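Local coordinates for lipoprotein, putative (Bacillus anthracis, PDB 4NOH) that is of unknown function but belongs to an uncharacterised bacterial lipoprotein family and, as a putative lipoprotein, is probably attached to the cell membrane, at residues A[5-10]-A[137-142]; A[16-21]-A[158-163]; A[109-114]-A[164-169]; A[54-59]-A[73-78]. One frame throughout, in Å; residues are numbered along the deposited sequence. Where two conformers were deposited one is given.

Contact 1 (A[5-10]-A[137-142]); sequences GIVMYG and IGLASF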
loop_
_atom_site.group_PDB
_atom_site.type_symbol
_atom_site.label_atom_id
_atom_site.label_comp_id
_atom_site.label_asym_id
_atom_site.label_seq_id
_atom_site.Cartn_x
_atom_site.Cartn_y
_atom_site.Cartn_z
ATOM N N GLY A 5 -14.253 1.569 -3.464
ATOM C CA GLY A 5 -12.887 1.809 -3.813
ATOM C C GLY A 5 -12.183 0.576 -4.335
ATOM O O GLY A 5 -12.512 -0.550 -3.976
ATOM N N ILE A 6 -11.208 0.808 -5.187
ATOM C CA ILE A 6 -10.299 -0.256 -5.636
ATOM C C ILE A 6 -8.869 0.207 -5.392
ATOM O O ILE A 6 -8.462 1.308 -5.818
ATOM C CB ILE A 6 -10.461 -0.643 -7.117
ATOM C CG1 ILE A 6 -11.923 -1.069 -7.400
ATOM C CG2 ILE A 6 -9.494 -1.776 -7.453
ATOM C CD1 ILE A 6 -12.258 -1.433 -8.842
ATOM N N VAL A 7 -8.110 -0.603 -4.672
ATOM C CA VAL A 7 -6.672 -0.396 -4.506
ATOM C C VAL A 7 -5.992 -1.311 -5.516
ATOM O O VAL A 7 -6.341 -2.486 -5.615
ATOM C CB VAL A 7 -6.170 -0.697 -3.086
ATOM C CG1 VAL A 7 -4.640 -0.694 -3.021
ATOM C CG2 VAL A 7 -6.739 0.313 -2.090
HETATM N N MSE A 8 -5.053 -0.770 -6.262
HETATM C CA MSE A 8 -4.327 -1.506 -7.288
HETATM C C MSE A 8 -2.848 -1.290 -7.112
HETATM O O MSE A 8 -2.399 -0.257 -6.597
HETATM C CB MSE A 8 -4.794 -1.091 -8.687
HETATM C CG MSE A 8 -4.719 0.394 -8.945
HETATM SE SE MSE A 8 -5.767 0.904 -10.553
HETATM C CE MSE A 8 -7.485 1.055 -9.636
ATOM N N TYR A 9 -2.062 -2.254 -7.573
ATOM C CA TYR A 9 -0.640 -2.243 -7.393
ATOM C C TYR A 9 0.027 -2.629 -8.669
ATOM O O TYR A 9 -0.411 -3.552 -9.341
ATOM C CB TYR A 9 -0.210 -3.291 -6.363
ATOM C CG TYR A 9 -0.918 -3.251 -5.034
ATOM C CD1 TYR A 9 -2.150 -3.871 -4.875
ATOM C CD2 TYR A 9 -0.338 -2.653 -3.922
ATOM C CE1 TYR A 9 -2.782 -3.900 -3.653
ATOM C CE2 TYR A 9 -0.972 -2.659 -2.676
ATOM C CZ TYR A 9 -2.206 -3.273 -2.553
ATOM O OH TYR A 9 -2.854 -3.239 -1.336
ATOM N N GLY A 10 1.119 -1.963 -8.997
ATOM C CA GLY A 10 1.832 -2.359 -10.226
ATOM C C GLY A 10 2.755 -1.285 -10.687
ATOM O O GLY A 10 3.178 -0.409 -9.920
ATOM N N ILE A 137 1.062 2.331 -5.904
ATOM C CA ILE A 137 -0.129 1.903 -5.231
ATOM C C ILE A 137 -1.154 2.944 -5.567
ATOM O O ILE A 137 -0.997 4.110 -5.224
ATOM C CB ILE A 137 0.041 1.876 -3.697
ATOM C CG1 ILE A 137 1.206 0.975 -3.259
ATOM C CG2 ILE A 137 -1.256 1.482 -3.005
ATOM C CD1 ILE A 137 1.834 1.441 -1.976
ATOM N N GLY A 138 -2.205 2.526 -6.248
ATOM C CA GLY A 138 -3.248 3.429 -6.645
ATOM C C GLY A 138 -4.559 3.150 -5.952
ATOM O O GLY A 138 -4.939 2.005 -5.746
ATOM N N LEU A 139 -5.226 4.192 -5.508
ATOM C CA LEU A 139 -6.541 4.108 -4.944
ATOM C C LEU A 139 -7.477 4.830 -5.895
ATOM O O LEU A 139 -7.268 5.981 -6.196
ATOM C CB LEU A 139 -6.614 4.752 -3.552
ATOM C CG LEU A 139 -8.036 4.909 -3.028
ATOM C CD1 LEU A 139 -8.690 3.545 -2.838
ATOM C CD2 LEU A 139 -8.109 5.748 -1.749
ATOM N N ALA A 140 -8.496 4.148 -6.384
ATOM C CA ALA A 140 -9.535 4.770 -7.208
ATOM C C ALA A 140 -10.880 4.654 -6.481
ATOM O O ALA A 140 -11.307 3.544 -6.118
ATOM C CB ALA A 140 -9.623 4.090 -8.546
ATOM N N SER A 141 -11.532 5.777 -6.248
ATOM C CA SER A 141 -12.830 5.806 -5.601
ATOM C C SER A 141 -13.863 6.000 -6.703
ATOM O O SER A 141 -13.839 6.996 -7.408
ATOM C CB SER A 141 -12.861 6.910 -4.543
ATOM O OG SER A 141 -11.817 6.724 -3.569
ATOM N N PHE A 142 -14.750 5.022 -6.882
ATOM C CA PHE A 142 -15.721 5.054 -7.963
ATOM C C PHE A 142 -17.012 5.748 -7.575
ATOM O O PHE A 142 -17.425 5.706 -6.414
ATOM C CB PHE A 142 -15.982 3.626 -8.451
ATOM C CG PHE A 142 -14.826 3.043 -9.218
ATOM C CD1 PHE A 142 -13.688 2.578 -8.557
ATOM C CD2 PHE A 142 -14.848 3.011 -10.610
ATOM C CE1 PHE A 142 -12.617 2.084 -9.281
ATOM C CE2 PHE A 142 -13.787 2.495 -11.334
ATOM C CZ PHE A 142 -12.660 2.058 -10.672
#
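Strands 5-10 and 137-142 run antiparallel, their axes 4.7 Å apart at closest approach, with I6-A140 and M8-G138 as the hydrogen-bonded pairs and G5-S141, V7-L139 and Y9-I137 as the non-hydrogen-bonded ones. Each hydrogen-bonded pair exchanges two backbone N-H...O hydrogen bonds. All four are nearly straight and lie in the planes of their carbonyls; M8 N to G138 O is 2.8 Å. The CA atoms of G5, V7, L139 and I137 add CA-H...O contacts between these rungs.

Side chains alternate between the two faces. V7, Y9, I137 and L139 share one. V7 CG1 is anti to its backbone N and lies beside I137 CG2 at 4.0 Å. Its other methyl, CG2, meets L139 CD1 at 3.8 Å. The Y9 ring is set beside I137 and points the same way, with Y9 CD2 4.0 Å from I137 CG1. Its hydroxyl is hydrogen-bonded to H164.

I6, M8 and A140 are on the other face. M8 has CG in the crowded position between backbone N and carbonyl carbon (chi1 54°), so CG rests over the backbone of G138, which has no side chain. A bend at chi3 (85°) then brings M8 CE to A140 CB at 3.9 Å. At the end of the pair I6 CD1 comes obliquely to F142 CE1, 3.6 Å away.

Every touching residue is buried. Strand 162-166 continues the sheet beyond 5-10, and strand 26-39 lies beyond 134-142. This is an inner pairing of a mixed beta sheet, with the N-terminal strand inserted between two later ones.

Contact 2 (A[16-21]-A[158-163]); sequences QQTMDQ and SKVEEA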
loop_
_atom_site.group_PDB
_atom_site.type_symbol
_atom_site.label_atom_id
_atom_site.label_comp_id
_atom_site.label_asym_id
_atom_site.label_seq_id
_atom_site.Cartn_x
_atom_site.Cartn_y
_atom_site.Cartn_z
ATOM N N GLN A 16 -1.764 3.831 -14.138
ATOM C CA GLN A 16 -2.280 4.990 -14.863
ATOM C C GLN A 16 -3.206 4.592 -16.010
ATOM O O GLN A 16 -4.234 5.236 -16.249
ATOM C CB GLN A 16 -1.121 5.811 -15.445
ATOM C CG GLN A 16 -1.563 7.124 -16.050
ATOM C CD GLN A 16 -2.188 8.034 -15.015
ATOM O OE1 GLN A 16 -1.538 8.407 -14.019
ATOM N NE2 GLN A 16 -3.444 8.404 -15.234
ATOM N N GLN A 17 -2.831 3.572 -16.771
ATOM C CA GLN A 17 -3.673 3.131 -17.879
ATOM C C GLN A 17 -5.035 2.671 -17.378
ATOM O O GLN A 17 -6.024 2.802 -18.075
ATOM C CB GLN A 17 -3.025 1.999 -18.679
ATOM C CG GLN A 17 -1.833 2.425 -19.525
ATOM C CD GLN A 17 -1.323 1.288 -20.377
ATOM O OE1 GLN A 17 -2.094 0.621 -21.054
ATOM N NE2 GLN A 17 -0.019 1.063 -20.352
ATOM N N THR A 18 -5.052 2.081 -16.189
ATOM C CA THR A 18 -6.292 1.593 -15.621
ATOM C C THR A 18 -7.158 2.774 -15.194
ATOM O O THR A 18 -8.348 2.794 -15.475
ATOM C CB THR A 18 -6.008 0.641 -14.461
ATOM O OG1 THR A 18 -5.251 -0.478 -14.965
ATOM C CG2 THR A 18 -7.301 0.157 -13.852
HETATM N N MSE A 19 -6.556 3.753 -14.533
HETATM C CA MSE A 19 -7.290 4.960 -14.162
HETATM C C MSE A 19 -7.865 5.569 -15.409
HETATM O O MSE A 19 -9.068 5.876 -15.479
HETATM C CB MSE A 19 -6.357 5.994 -13.535
HETATM C CG MSE A 19 -5.696 5.455 -12.277
HETATM SE SE MSE A 19 -7.056 5.183 -10.876
HETATM C CE MSE A 19 -5.774 5.125 -9.397
ATOM N N ASP A 20 -7.028 5.707 -16.439
ATOM C CA ASP A 20 -7.448 6.334 -17.687
ATOM C C ASP A 20 -8.640 5.601 -18.313
ATOM O O ASP A 20 -9.578 6.222 -18.773
ATOM C CB ASP A 20 -6.304 6.409 -18.720
ATOM C CG ASP A 20 -5.156 7.318 -18.280
ATOM O OD1 ASP A 20 -5.299 8.081 -17.298
ATOM O OD2 ASP A 20 -4.073 7.253 -18.920
ATOM N N GLN A 21 -8.604 4.281 -18.290
ATOM C CA GLN A 21 -9.669 3.495 -18.875
ATOM C C GLN A 21 -11.029 3.773 -18.236
ATOM O O GLN A 21 -12.068 3.777 -18.904
ATOM C CB GLN A 21 -9.313 2.014 -18.761
ATOM C CG GLN A 21 -10.349 1.094 -19.354
ATOM C CD GLN A 21 -9.907 -0.350 -19.324
ATOM O OE1 GLN A 21 -8.829 -0.678 -18.813
ATOM N NE2 GLN A 21 -10.749 -1.232 -19.853
ATOM N N SER A 158 -4.126 -7.284 -17.595
ATOM C CA SER A 158 -2.683 -7.374 -17.446
ATOM C C SER A 158 -2.032 -6.031 -17.191
ATOM O O SER A 158 -0.832 -5.890 -17.397
ATOM C CB SER A 158 -2.083 -7.921 -18.737
ATOM O OG SER A 158 -2.734 -9.109 -19.173
ATOM N N LYS A 159 -2.814 -5.031 -16.803
ATOM C CA LYS A 159 -2.255 -3.691 -16.573
ATOM C C LYS A 159 -1.706 -3.563 -15.170
ATOM O O LYS A 159 -0.605 -3.013 -14.967
ATOM C CB LYS A 159 -3.298 -2.617 -16.868
ATOM C CG LYS A 159 -3.719 -2.586 -18.333
ATOM C CD LYS A 159 -4.807 -1.559 -18.594
ATOM C CE LYS A 159 -5.270 -1.584 -20.034
ATOM N NZ LYS A 159 -6.460 -0.701 -20.183
ATOM N N VAL A 160 -2.450 -4.073 -14.189
ATOM C CA VAL A 160 -1.955 -4.045 -12.819
ATOM C C VAL A 160 -1.718 -5.464 -12.329
ATOM O O VAL A 160 -2.323 -6.425 -12.828
ATOM C CB VAL A 160 -2.886 -3.310 -11.865
ATOM C CG1 VAL A 160 -3.033 -1.870 -12.310
ATOM C CG2 VAL A 160 -4.229 -3.990 -11.750
ATOM N N GLU A 161 -0.797 -5.558 -11.362
ATOM C CA GLU A 161 -0.347 -6.832 -10.763
ATOM C C GLU A 161 -1.312 -7.410 -9.716
ATOM O O GLU A 161 -1.370 -8.640 -9.519
ATOM C CB GLU A 161 1.049 -6.628 -10.142
ATOM C CG GLU A 161 2.086 -6.203 -11.188
ATOM C CD GLU A 161 3.479 -5.938 -10.659
ATOM O OE1 GLU A 161 3.831 -6.402 -9.558
ATOM O OE2 GLU A 161 4.247 -5.267 -11.388
ATOM N N GLU A 162 -2.067 -6.528 -9.054
ATOM C CA GLU A 162 -2.987 -6.927 -8.018
ATOM C C GLU A 162 -3.986 -5.804 -7.789
ATOM O O GLU A 162 -3.715 -4.648 -8.085
ATOM C CB GLU A 162 -2.193 -7.205 -6.733
ATOM C CG GLU A 162 -3.016 -7.695 -5.545
ATOM C CD GLU A 162 -3.816 -8.958 -5.834
ATOM O OE1 GLU A 162 -3.419 -10.044 -5.354
ATOM O OE2 GLU A 162 -4.824 -8.891 -6.582
ATOM N N ALA A 163 -5.173 -6.172 -7.321
ATOM C CA ALA A 163 -6.223 -5.213 -7.041
ATOM C C ALA A 163 -7.201 -5.813 -6.062
ATOM O O ALA A 163 -7.405 -7.017 -6.038
ATOM C CB ALA A 163 -6.938 -4.790 -8.320
HETATM O O HOH W 1 -4.532 1.200 -22.266
#
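This is a partly buried helix-to-loop contact, in which the helix that follows strand 5-10 meets the loop leading into edge strand 162-166. K159 carries most of it. Its CG is anti to the carbonyl carbon (chi1 -64°), and the rest of the chain is fully extended, so the side chain reaches across one side of the helix.

The ammonium group ends at Q21. K159 NZ gives a hydrogen bond of 2.7 Å to Q21 OE1. It approaches from above the plane of the amide carbonyl, 57° out of it, and not along a lone pair. Q21 is also extended, with CG anti to its backbone N (chi1 -179°), which carries the amide out to the lysine tip. One turn earlier, Q17 crosses the lysine at about a right angle, and Q17 CB lies 4.0 Å from K159 CD. A water donates to Q17 OE1 at 2.8 Å and has a weak, long link to K159 NZ. This polar end is the exposed side of the contact.

The inner side is made by T18. Its OG1 is 3.5 Å from K159 CB and 3.7 Å from V160 CG1. The hydroxyl is hydrogen-bonded to the carbonyl of G14 in the same helix, so towards the loop it serves as a packing atom.

T18 and V160 both pack on M8 of strand 5-10 and on I154 of helix 150-156. A classic beta bulge follows, with E161 and E162 both facing Y9. The contact thus lies where helix 12-21, helix 150-156 and the chain leading into strand 162-166 come together on strand 5-10.

Contact 3 (A[109-114]-A[164-169]); sequences IGDARK and HMVEVK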
loop_
_atom_site.group_PDB
_atom_site.type_symbol
_atom_site.label_atom_id
_atom_site.label_comp_id
_atom_site.label_asym_id
_atom_site.label_seq_id
_atom_site.Cartn_x
_atom_site.Cartn_y
_atom_site.Cartn_z
ATOM N N ILE A 109 -2.487 -2.317 3.833
ATOM C CA ILE A 109 -3.028 -1.307 2.925
ATOM C C ILE A 109 -4.410 -1.811 2.471
ATOM O O ILE A 109 -4.571 -2.966 2.027
ATOM C CB ILE A 109 -2.138 -1.078 1.704
ATOM C CG1 ILE A 109 -0.845 -0.370 2.152
ATOM C CG2 ILE A 109 -2.866 -0.231 0.656
ATOM C CD1 ILE A 109 0.237 -0.320 1.094
ATOM N N GLY A 110 -5.421 -0.962 2.581
ATOM C CA GLY A 110 -6.754 -1.392 2.203
ATOM C C GLY A 110 -7.349 -2.355 3.204
ATOM O O GLY A 110 -7.056 -2.293 4.415
ATOM N N ASP A 111 -8.166 -3.278 2.718
ATOM C CA ASP A 111 -8.951 -4.122 3.623
ATOM C C ASP A 111 -8.464 -5.548 3.811
ATOM O O ASP A 111 -9.041 -6.323 4.599
ATOM C CB ASP A 111 -10.419 -4.100 3.183
ATOM C CG ASP A 111 -11.053 -2.695 3.246
ATOM O OD1 ASP A 111 -10.382 -1.709 3.566
ATOM O OD2 ASP A 111 -12.262 -2.574 2.967
ATOM N N ALA A 112 -7.349 -5.859 3.171
ATOM C CA ALA A 112 -6.756 -7.177 3.236
ATOM C C ALA A 112 -5.292 -7.047 2.863
ATOM O O ALA A 112 -4.895 -6.096 2.180
ATOM C CB ALA A 112 -7.456 -8.090 2.237
ATOM N N ARG A 113 -4.493 -8.021 3.252
ATOM C CA ARG A 113 -3.090 -8.061 2.902
ATOM C C ARG A 113 -2.940 -8.488 1.461
ATOM O O ARG A 113 -3.188 -9.643 1.114
ATOM C CB ARG A 113 -2.389 -9.063 3.786
ATOM C CG ARG A 113 -0.860 -9.010 3.645
ATOM C CD ARG A 113 -0.144 -10.107 4.434
ATOM N NE ARG A 113 -0.788 -10.124 5.729
ATOM C CZ ARG A 113 -0.561 -9.238 6.685
ATOM N NH1 ARG A 113 0.462 -8.389 6.601
ATOM N NH2 ARG A 113 -1.344 -9.228 7.731
ATOM N N LYS A 114 -2.572 -7.569 0.596
ATOM C CA LYS A 114 -2.422 -7.849 -0.820
ATOM C C LYS A 114 -1.074 -7.321 -1.297
ATOM O O LYS A 114 -0.552 -6.357 -0.750
ATOM C CB LYS A 114 -3.563 -7.179 -1.601
ATOM C CG LYS A 114 -4.929 -7.737 -1.306
ATOM C CD LYS A 114 -5.117 -9.135 -1.835
ATOM C CE LYS A 114 -6.505 -9.644 -1.547
ATOM N NZ LYS A 114 -6.744 -11.030 -2.054
ATOM N N HIS A 164 -7.798 -4.962 -5.226
ATOM C CA HIS A 164 -8.796 -5.404 -4.272
ATOM C C HIS A 164 -9.783 -4.302 -3.966
ATOM O O HIS A 164 -9.461 -3.105 -4.086
ATOM C CB HIS A 164 -8.181 -6.028 -2.989
ATOM C CG HIS A 164 -7.188 -5.171 -2.253
ATOM N ND1 HIS A 164 -7.214 -5.039 -0.883
ATOM C CD2 HIS A 164 -6.095 -4.492 -2.671
ATOM C CE1 HIS A 164 -6.186 -4.298 -0.492
ATOM N NE2 HIS A 164 -5.476 -3.980 -1.554
HETATM N N MSE A 165 -10.980 -4.711 -3.562
HETATM C CA MSE A 165 -12.033 -3.787 -3.187
HETATM C C MSE A 165 -11.795 -3.315 -1.784
HETATM O O MSE A 165 -11.489 -4.114 -0.872
HETATM C CB MSE A 165 -13.389 -4.482 -3.172
HETATM C CG MSE A 165 -13.769 -4.993 -4.559
HETATM SE SE MSE A 165 -14.365 -3.564 -5.772
HETATM C CE MSE A 165 -15.508 -2.427 -4.645
ATOM N N VAL A 166 -12.027 -2.030 -1.570
ATOM C CA VAL A 166 -11.825 -1.455 -0.273
ATOM C C VAL A 166 -12.898 -0.444 0.073
ATOM O O VAL A 166 -13.498 0.158 -0.806
ATOM C CB VAL A 166 -10.440 -0.749 -0.180
ATOM C CG1 VAL A 166 -9.302 -1.693 -0.565
ATOM C CG2 VAL A 166 -10.373 0.523 -1.040
ATOM N N GLU A 167 -13.142 -0.262 1.370
ATOM C CA GLU A 167 -14.066 0.768 1.829
ATOM C C GLU A 167 -13.282 2.070 1.933
ATOM O O GLU A 167 -12.215 2.126 2.563
ATOM C CB GLU A 167 -14.699 0.378 3.165
ATOM C CG GLU A 167 -15.572 -0.853 3.021
ATOM C CD GLU A 167 -16.405 -1.164 4.244
ATOM O OE1 GLU A 167 -16.082 -0.674 5.347
ATOM O OE2 GLU A 167 -17.391 -1.922 4.090
ATOM N N VAL A 168 -13.793 3.113 1.294
ATOM C CA VAL A 168 -13.089 4.381 1.298
ATOM C C VAL A 168 -13.476 5.220 2.512
ATOM O O VAL A 168 -14.491 4.964 3.159
ATOM C CB VAL A 168 -13.219 5.120 -0.043
ATOM C CG1 VAL A 168 -12.442 4.346 -1.102
ATOM C CG2 VAL A 168 -14.661 5.289 -0.439
ATOM N N LYS A 169 -12.638 6.198 2.821
ATOM C CA LYS A 169 -12.834 7.072 3.984
ATOM C C LYS A 169 -14.235 7.696 4.063
ATOM O O LYS A 169 -14.696 8.064 5.152
ATOM C CB LYS A 169 -11.790 8.186 3.982
ATOM C CG LYS A 169 -11.886 9.082 2.758
ATOM C CD LYS A 169 -10.847 10.175 2.787
ATOM C CE LYS A 169 -10.905 10.976 1.502
ATOM N NZ LYS A 169 -9.762 11.910 1.425
ATOM O OXT LYS A 169 -14.931 7.863 3.053
#
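The loop 109-114, which leaves strand 107-109, packs against the last strand of the mixed sheet and the C-terminal tail. The tight part is built round the H164 ring. H164 CG takes the crowded position between backbone N and carbonyl carbon (chi1 55°), which turns the imidazole to the loop. K114 CG sits over the centre of one face in a CH-pi contact, 3.5 Å from the centroid of the H164 ring. The bend of K114 at chi2 (-70°) leads its ammonium end away. V166 CG1 approaches the opposite face, offset toward the rim. I109 O is at the ring edge, 3.3 Å from H164 CE1. H164 NE2 is hydrogen-bonded to Y9 OH, which fixes the turn of the ring. G110 lies close by with positive phi, its CA 3.8 Å from V166 CG1; a CB there would clash with both H164 and V166. The backbone N of D111 is buried here without a polar partner.

The looser side lies toward exposed E167. D111 is only partly buried, and its carboxylate has two partners. OD1 forms a salt bridge to K62, whose NZ also bonds E167 O. This lysine probably eases the proximity of the acidic groups of D111 and E167. The other oxygen, D111 OD2, accepts the backbone N-H of E167 at 2.9 Å, from 35° above the carboxylate plane.

Contact 4 (A[54-59]-A[73-78]); sequences KMVKEN and KALPAI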
loop_
_atom_site.group_PDB
_atom_site.type_symbol
_atom_site.label_atom_id
_atom_site.label_comp_id
_atom_site.label_asym_id
_atom_site.label_seq_id
_atom_site.Cartn_x
_atom_site.Cartn_y
_atom_site.Cartn_z
ATOM N N LYS A 54 0.554 10.514 3.805
ATOM C CA LYS A 54 -0.551 10.769 2.848
ATOM C C LYS A 54 -1.526 9.581 2.795
ATOM O O LYS A 54 -2.737 9.774 2.668
ATOM C CB LYS A 54 0.016 11.132 1.476
ATOM C CG LYS A 54 0.678 12.505 1.468
ATOM C CD LYS A 54 1.479 12.769 0.210
ATOM C CE LYS A 54 2.072 14.172 0.221
ATOM N NZ LYS A 54 3.022 14.330 -0.899
HETATM N N MSE A 55 -1.012 8.364 2.876
HETATM C CA MSE A 55 -1.876 7.185 2.934
HETATM C C MSE A 55 -2.757 7.228 4.181
HETATM O O MSE A 55 -3.936 6.872 4.119
HETATM C CB MSE A 55 -1.071 5.889 2.967
HETATM C CG MSE A 55 -0.466 5.633 1.634
HETATM SE SE MSE A 55 0.129 3.749 1.543
HETATM C CE MSE A 55 -1.560 2.940 0.964
ATOM N N VAL A 56 -2.207 7.628 5.318
ATOM C CA VAL A 56 -3.024 7.764 6.543
ATOM C C VAL A 56 -4.152 8.793 6.341
ATOM O O VAL A 56 -5.261 8.575 6.795
ATOM C CB VAL A 56 -2.156 8.116 7.772
ATOM C CG1 VAL A 56 -3.002 8.479 8.990
ATOM C CG2 VAL A 56 -1.245 6.947 8.129
ATOM N N LYS A 57 -3.863 9.889 5.639
ATOM C CA LYS A 57 -4.888 10.902 5.386
ATOM C C LYS A 57 -5.997 10.360 4.501
ATOM O O LYS A 57 -7.121 10.879 4.560
ATOM C CB LYS A 57 -4.277 12.183 4.816
ATOM C CG LYS A 57 -3.487 12.963 5.845
ATOM C CD LYS A 57 -2.955 14.288 5.322
ATOM C CE LYS A 57 -1.923 14.077 4.228
ATOM N NZ LYS A 57 -1.236 15.338 3.835
ATOM N N GLU A 58 -5.726 9.312 3.707
ATOM C CA GLU A 58 -6.786 8.663 2.903
ATOM C C GLU A 58 -7.383 7.451 3.603
ATOM O O GLU A 58 -8.155 6.701 3.000
ATOM C CB GLU A 58 -6.286 8.231 1.526
ATOM C CG GLU A 58 -5.649 9.350 0.756
ATOM C CD GLU A 58 -6.541 10.560 0.651
ATOM O OE1 GLU A 58 -7.771 10.397 0.437
ATOM O OE2 GLU A 58 -6.005 11.673 0.796
ATOM N N ASN A 59 -7.031 7.250 4.871
ATOM C CA ASN A 59 -7.535 6.130 5.668
ATOM C C ASN A 59 -7.197 4.804 5.021
ATOM O O ASN A 59 -7.955 3.842 5.139
ATOM C CB ASN A 59 -9.055 6.240 5.924
ATOM C CG ASN A 59 -9.418 7.346 6.915
ATOM O OD1 ASN A 59 -8.598 8.161 7.289
ATOM N ND2 ASN A 59 -10.665 7.353 7.348
ATOM N N LYS A 73 -5.055 6.355 12.610
ATOM C CA LYS A 73 -5.300 7.792 12.585
ATOM C C LYS A 73 -4.029 8.612 12.600
ATOM O O LYS A 73 -4.047 9.798 12.299
ATOM C CB LYS A 73 -6.222 8.166 13.750
ATOM C CG LYS A 73 -7.577 7.485 13.660
ATOM C CD LYS A 73 -8.196 7.768 12.285
ATOM C CE LYS A 73 -9.542 7.095 12.064
ATOM N NZ LYS A 73 -10.027 7.380 10.684
ATOM N N ALA A 74 -2.922 7.969 12.934
ATOM C CA ALA A 74 -1.634 8.636 12.948
ATOM C C ALA A 74 -0.606 7.635 12.530
ATOM O O ALA A 74 -0.758 6.439 12.756
ATOM C CB ALA A 74 -1.314 9.147 14.338
ATOM N N LEU A 75 0.439 8.111 11.880
ATOM C CA LEU A 75 1.520 7.240 11.517
ATOM C C LEU A 75 2.460 7.228 12.702
ATOM O O LEU A 75 2.761 8.300 13.247
ATOM C CB LEU A 75 2.267 7.803 10.321
ATOM C CG LEU A 75 3.356 6.915 9.759
ATOM C CD1 LEU A 75 2.753 5.687 9.089
ATOM C CD2 LEU A 75 4.162 7.737 8.769
ATOM N N PRO A 76 2.930 6.046 13.120
ATOM C CA PRO A 76 3.907 6.061 14.208
ATOM C C PRO A 76 5.147 6.869 13.849
ATOM O O PRO A 76 5.484 7.022 12.664
ATOM C CB PRO A 76 4.307 4.594 14.327
ATOM C CG PRO A 76 3.125 3.848 13.839
ATOM C CD PRO A 76 2.586 4.671 12.717
ATOM N N ALA A 77 5.848 7.341 14.861
ATOM C CA ALA A 77 7.069 8.090 14.658
ATOM C C ALA A 77 8.063 7.324 13.786
ATOM O O ALA A 77 8.264 6.098 13.967
ATOM C CB ALA A 77 7.716 8.422 15.992
ATOM N N ILE A 78 8.638 8.055 12.831
ATOM C CA ILE A 78 9.639 7.551 11.914
ATOM C C ILE A 78 10.840 8.460 12.020
ATOM O O ILE A 78 10.689 9.674 12.032
ATOM C CB ILE A 78 9.181 7.670 10.433
ATOM C CG1 ILE A 78 7.770 7.129 10.206
ATOM C CG2 ILE A 78 10.220 7.025 9.507
ATOM C CD1 ILE A 78 7.647 5.658 10.408
#
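V56 is the centre of this small surface contact, in which the end of helix 49-57, closed by a Schellman motif, meets the loop after strand 68-71. Its two methyls divide the work. CG1, anti to the backbone N (chi1 171°), touches the loop backbone: V56 CG1 is 3.7 Å from K73 O. It also lies 4.0 Å from A74 N, so one methyl spans the peptide link between K73 and A74. The other branch, V56 CG2, reaches L75 CB at 4.2 Å.

The next shell flanks V56 and L75. L75 also packs on A52 and E53 of the same helix, so the loop follows the helix flank. V56 touches I72 as well, just before the loop segment.

The helix ends directly beyond V56. N59 has positive phi (58°) and is the C-prime residue of the motif; M60 N bonds back to M55 O. This reversal brings the N59 side chain near K73, whose chain bends at chi2 (-53°) to return its tip toward the helix end. On the far flank E58 forms a salt bridge with K169. The inner bond of the motif runs from N59 N to V56 O, at 2.9 Å.

Overall arrangement
Contacts 1, 2 and 3 meet at one edge of the mixed sheet, where strand 162-166 pairs with strand 5-10. Contact 1 lies about 9 Å from both contact 2 and contact 3, centre to centre. Y9 and V7 both reach contacts 2 and 3: Y9 O lies 2.9 Å from E161 N, and Y9 OH lies 2.7 Å from H164 NE2. Contacts 2 and 3 share strand 162-166, with centres about 16 Å apart. Contact 4 is on the opposite side of the chain's centre from contact 2, about 25 Å away between centres. It joins contact 3 through the K169 NZ to E58 OE1 salt bridge of 2.7 Å. M55 packs on I109 and I137, linking contact 4 to contacts 3 and 1.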